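Local coordinates for protein-glutamine deamidase Cif (Burkholderia pseudomallei, PDB 3EIR) that deamidates a glutamine side chain of host NEDD8 to glutamate, disabling cullin-RING ubiquitin ligases and arresting the host cell cycle, at residues A[198-203]-A[238-243]. Numbering follows the deposited sequence.
Sequences EDWISR and LQIDKD
Trp200 of helix 197-204 packs its ring against the 238-240 backbone leaving helix 227-238, a helix-to-turn contact with an Arg203-Asp241 ion pair at the surface, beside the inferred active-site residues Gln184 and His164 of this papain-like fold. The closest CA atoms, those of Trp200 and Ile240, lie 6.2 Å apart. The Trp200 side chain swings trans to its amide nitrogen (chi1 177°), which carries the six-membered ring to the end of helix 227-238: CZ3 comes within 3.2 Å of Leu238 O, while Gln239 CA, Gln239 C and Ile240 N lie at the ring edge. Alongside, the Ile240 CG2 methyl is 3.7 Å from Trp200 CE3 and 3.8 Å from Arg203 CB. The type I turn from Gln239 to Lys242, closed by Lys242 N to Gln239 O, carries Asp241 outward. There the Arg203 chain, bent at chi2 and chi3, brings NH1 to 3.0 Å from Asp241 OD1. The hydrogen bond within this salt bridge is weak, bent to 125°, and the guanidinium and carboxylate planes are 63° apart. Leu238 O accepts from Gln184 NE2, while the indole, held by Ile182 O through NE1, packs against Gln184; both are consistent with steadying that side chain, whereas the exposed ion pair adds a looser electrostatic tie.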
ATOM      1  N   GLU A 198      -2.353  -9.327   3.042  1.00 49.36           N
ATOM      2  CA  GLU A 198      -1.720 -10.413   3.794  1.00 45.78           C
ATOM      3  C   GLU A 198      -1.128 -11.447   2.857  1.00 49.04           C
ATOM      4  O   GLU A 198      -0.034 -11.970   3.090  1.00 53.90           O
ATOM      5  CB  GLU A 198      -2.729 -11.123   4.701  1.00 48.11           C
ATOM      6  CG  GLU A 198      -3.275 -10.296   5.843  1.00 58.38           C
ATOM      7  CD  GLU A 198      -4.444  -9.423   5.420  1.00 64.37           C
ATOM      8  OE1 GLU A 198      -4.538  -9.091   4.219  1.00 57.25           O
ATOM      9  OE2 GLU A 198      -5.267  -9.072   6.293  1.00 70.13           O
ATOM     10  N   ASP A 199      -1.871 -11.752   1.802  1.00 43.77           N
ATOM     11  CA  ASP A 199      -1.477 -12.804   0.876  1.00 55.79           C
ATOM     12  C   ASP A 199      -0.336 -12.337  -0.005  1.00 50.38           C
ATOM     13  O   ASP A 199       0.625 -13.070  -0.216  1.00 48.47           O
ATOM     14  CB  ASP A 199      -2.676 -13.253   0.045  1.00 58.82           C
ATOM     15  CG  ASP A 199      -3.761 -13.868   0.901  1.00 66.29           C
ATOM     16  OD1 ASP A 199      -3.423 -14.418   1.973  1.00 65.76           O
ATOM     17  OD2 ASP A 199      -4.947 -13.798   0.516  1.00 64.67           O
ATOM     18  N   TRP A 200      -0.431 -11.109  -0.500  1.00 42.91           N
ATOM     19  CA  TRP A 200       0.634 -10.564  -1.323  1.00 49.92           C
ATOM     20  C   TRP A 200       1.914 -10.590  -0.523  1.00 56.54           C
ATOM     21  O   TRP A 200       2.981 -10.933  -1.023  1.00 52.42           O
ATOM     22  CB  TRP A 200       0.350  -9.112  -1.730  1.00 49.12           C
ATOM     23  CG  TRP A 200       1.498  -8.555  -2.520  1.00 44.18           C
ATOM     24  CD1 TRP A 200       2.526  -7.794  -2.047  1.00 44.96           C
ATOM     25  CD2 TRP A 200       1.781  -8.794  -3.908  1.00 45.33           C
ATOM     26  NE1 TRP A 200       3.413  -7.514  -3.063  1.00 49.55           N
ATOM     27  CE2 TRP A 200       2.974  -8.114  -4.214  1.00 50.25           C
ATOM     28  CE3 TRP A 200       1.126  -9.500  -4.924  1.00 46.54           C
ATOM     29  CZ2 TRP A 200       3.525  -8.114  -5.498  1.00 46.97           C
ATOM     30  CZ3 TRP A 200       1.678  -9.498  -6.199  1.00 51.04           C
ATOM     31  CH2 TRP A 200       2.863  -8.811  -6.473  1.00 46.73           C
ATOM     32  N   ILE A 201       1.791 -10.192   0.735  1.00 62.43           N
ATOM     33  CA  ILE A 201       2.931 -10.105   1.614  1.00 46.56           C
ATOM     34  C   ILE A 201       3.481 -11.491   1.921  1.00 56.58           C
ATOM     35  O   ILE A 201       4.689 -11.713   1.861  1.00 59.11           O
ATOM     36  CB  ILE A 201       2.563  -9.421   2.931  1.00 52.20           C
ATOM     37  CG1 ILE A 201       2.438  -7.917   2.718  1.00 47.64           C
ATOM     38  CG2 ILE A 201       3.612  -9.736   3.982  1.00 57.00           C
ATOM     39  CD1 ILE A 201       3.634  -7.319   2.039  1.00 46.94           C
ATOM     40  N   SER A 202       2.597 -12.429   2.244  1.00 47.85           N
ATOM     41  CA  SER A 202       3.056 -13.766   2.596  1.00 53.77           C
ATOM     42  C   SER A 202       3.635 -14.483   1.383  1.00 53.89           C
ATOM     43  O   SER A 202       4.618 -15.193   1.495  1.00 56.01           O
ATOM     44  CB  SER A 202       1.943 -14.582   3.250  1.00 52.05           C
ATOM     45  OG  SER A 202       2.120 -15.962   2.994  1.00 60.65           O
ATOM     46  N   ARG A 203       3.047 -14.274   0.213  1.00 61.21           N
ATOM     47  CA  ARG A 203       3.555 -14.921  -1.000  1.00 60.75           C
ATOM     48  C   ARG A 203       4.730 -14.178  -1.634  1.00 52.01           C
ATOM     49  O   ARG A 203       5.693 -14.795  -2.067  1.00 59.52           O
ATOM     50  CB  ARG A 203       2.436 -15.099  -2.034  1.00 56.09           C
ATOM     51  CG  ARG A 203       1.411 -16.151  -1.660  1.00 73.46           C
ATOM     52  CD  ARG A 203       1.910 -17.556  -1.991  1.00 87.33           C
ATOM     53  NE  ARG A 203       1.681 -17.914  -3.392  1.00100.00           N
ATOM     54  CZ  ARG A 203       2.526 -17.654  -4.386  1.00103.33           C
ATOM     55  NH1 ARG A 203       2.224 -18.019  -5.623  1.00100.99           N
ATOM     56  NH2 ARG A 203       3.670 -17.027  -4.148  1.00107.41           N
ATOM     57  N   LEU A 238       3.123  -7.239 -10.313  1.00 61.94           N
ATOM     58  CA  LEU A 238       1.939  -7.045  -9.469  1.00 51.80           C
ATOM     59  C   LEU A 238       0.976  -8.228  -9.261  1.00 59.24           C
ATOM     60  O   LEU A 238      -0.010  -8.075  -8.542  1.00 51.96           O
ATOM     61  CB  LEU A 238       1.138  -5.843  -9.986  1.00 47.58           C
ATOM     62  CG  LEU A 238       1.851  -4.499  -9.906  1.00 48.38           C
ATOM     63  CD1 LEU A 238       1.029  -3.422 -10.597  1.00 45.07           C
ATOM     64  CD2 LEU A 238       2.101  -4.144  -8.447  1.00 43.10           C
ATOM     65  N   GLN A 239       1.233  -9.388  -9.875  1.00 50.88           N
ATOM     66  CA  GLN A 239       0.325 -10.531  -9.710  1.00 50.46           C
ATOM     67  C   GLN A 239       1.025 -11.643  -8.921  1.00 53.97           C
ATOM     68  O   GLN A 239       2.169 -11.961  -9.203  1.00 55.92           O
ATOM     69  CB  GLN A 239      -0.151 -11.040 -11.079  1.00 55.26           C
ATOM     70  CG  GLN A 239      -1.551 -11.656 -11.086  1.00 53.92           C
ATOM     71  CD  GLN A 239      -1.590 -13.093 -10.597  1.00 59.95           C
ATOM     72  OE1 GLN A 239      -2.603 -13.547 -10.057  1.00 61.42           O
ATOM     73  NE2 GLN A 239      -0.491 -13.819 -10.790  1.00 57.08           N
ATOM     74  N   ILE A 240       0.343 -12.223  -7.933  1.00 58.71           N
ATOM     75  CA  ILE A 240       1.018 -13.088  -6.964  1.00 66.35           C
ATOM     76  C   ILE A 240       1.746 -14.253  -7.596  1.00 66.79           C
ATOM     77  O   ILE A 240       2.847 -14.588  -7.166  1.00 67.89           O
ATOM     78  CB  ILE A 240       0.085 -13.687  -5.888  1.00 61.12           C
ATOM     79  CG1 ILE A 240      -1.369 -13.598  -6.310  1.00 53.34           C
ATOM     80  CG2 ILE A 240       0.345 -13.064  -4.523  1.00 48.72           C
ATOM     81  CD1 ILE A 240      -2.211 -14.696  -5.703  1.00 68.56           C
ATOM     82  N   ASP A 241       1.115 -14.879  -8.589  1.00 62.34           N
ATOM     83  CA  ASP A 241       1.706 -16.024  -9.271  1.00 61.68           C
ATOM     84  C   ASP A 241       2.492 -15.578 -10.494  1.00 62.77           C
ATOM     85  O   ASP A 241       3.034 -16.406 -11.215  1.00 60.66           O
ATOM     86  CB  ASP A 241       0.623 -17.021  -9.690  1.00 68.63           C
ATOM     87  CG  ASP A 241      -0.369 -17.314  -8.578  1.00 77.65           C
ATOM     88  OD1 ASP A 241      -0.025 -18.081  -7.650  1.00 83.19           O
ATOM     89  OD2 ASP A 241      -1.500 -16.783  -8.639  1.00 66.92           O
ATOM     90  N   LYS A 242       2.558 -14.271 -10.725  1.00 62.09           N
ATOM     91  CA  LYS A 242       3.200 -13.740 -11.924  1.00 68.14           C
ATOM     92  C   LYS A 242       2.536 -14.331 -13.155  1.00 76.06           C
ATOM     93  O   LYS A 242       3.152 -14.463 -14.212  1.00 82.72           O
ATOM     94  CB  LYS A 242       4.692 -14.059 -11.939  1.00 64.98           C
ATOM     95  CG  LYS A 242       5.501 -13.353 -10.858  1.00 74.04           C
ATOM     96  CD  LYS A 242       6.879 -13.994 -10.722  1.00 79.55           C
ATOM     97  CE  LYS A 242       7.749 -13.268  -9.700  1.00 84.34           C
ATOM     98  NZ  LYS A 242       8.155 -11.907 -10.162  1.00 82.40           N
ATOM     99  N   ASP A 243       1.271 -14.697 -13.000  1.00 74.42           N
ATOM    100  CA  ASP A 243       0.509 -15.321 -14.071  1.00 66.50           C
ATOM    101  C   ASP A 243      -0.094 -14.279 -15.006  1.00 75.47           C
ATOM    102  O   ASP A 243      -1.025 -13.568 -14.629  1.00 81.33           O
ATOM    103  CB  ASP A 243      -0.605 -16.174 -13.469  1.00 69.80           C
ATOM    104  CG  ASP A 243      -1.302 -17.026 -14.499  1.00 71.14           C
ATOM    105  OD1 ASP A 243      -0.895 -16.979 -15.678  1.00 72.42           O
ATOM    106  OD2 ASP A 243      -2.258 -17.736 -14.130  1.00 77.59           O
TER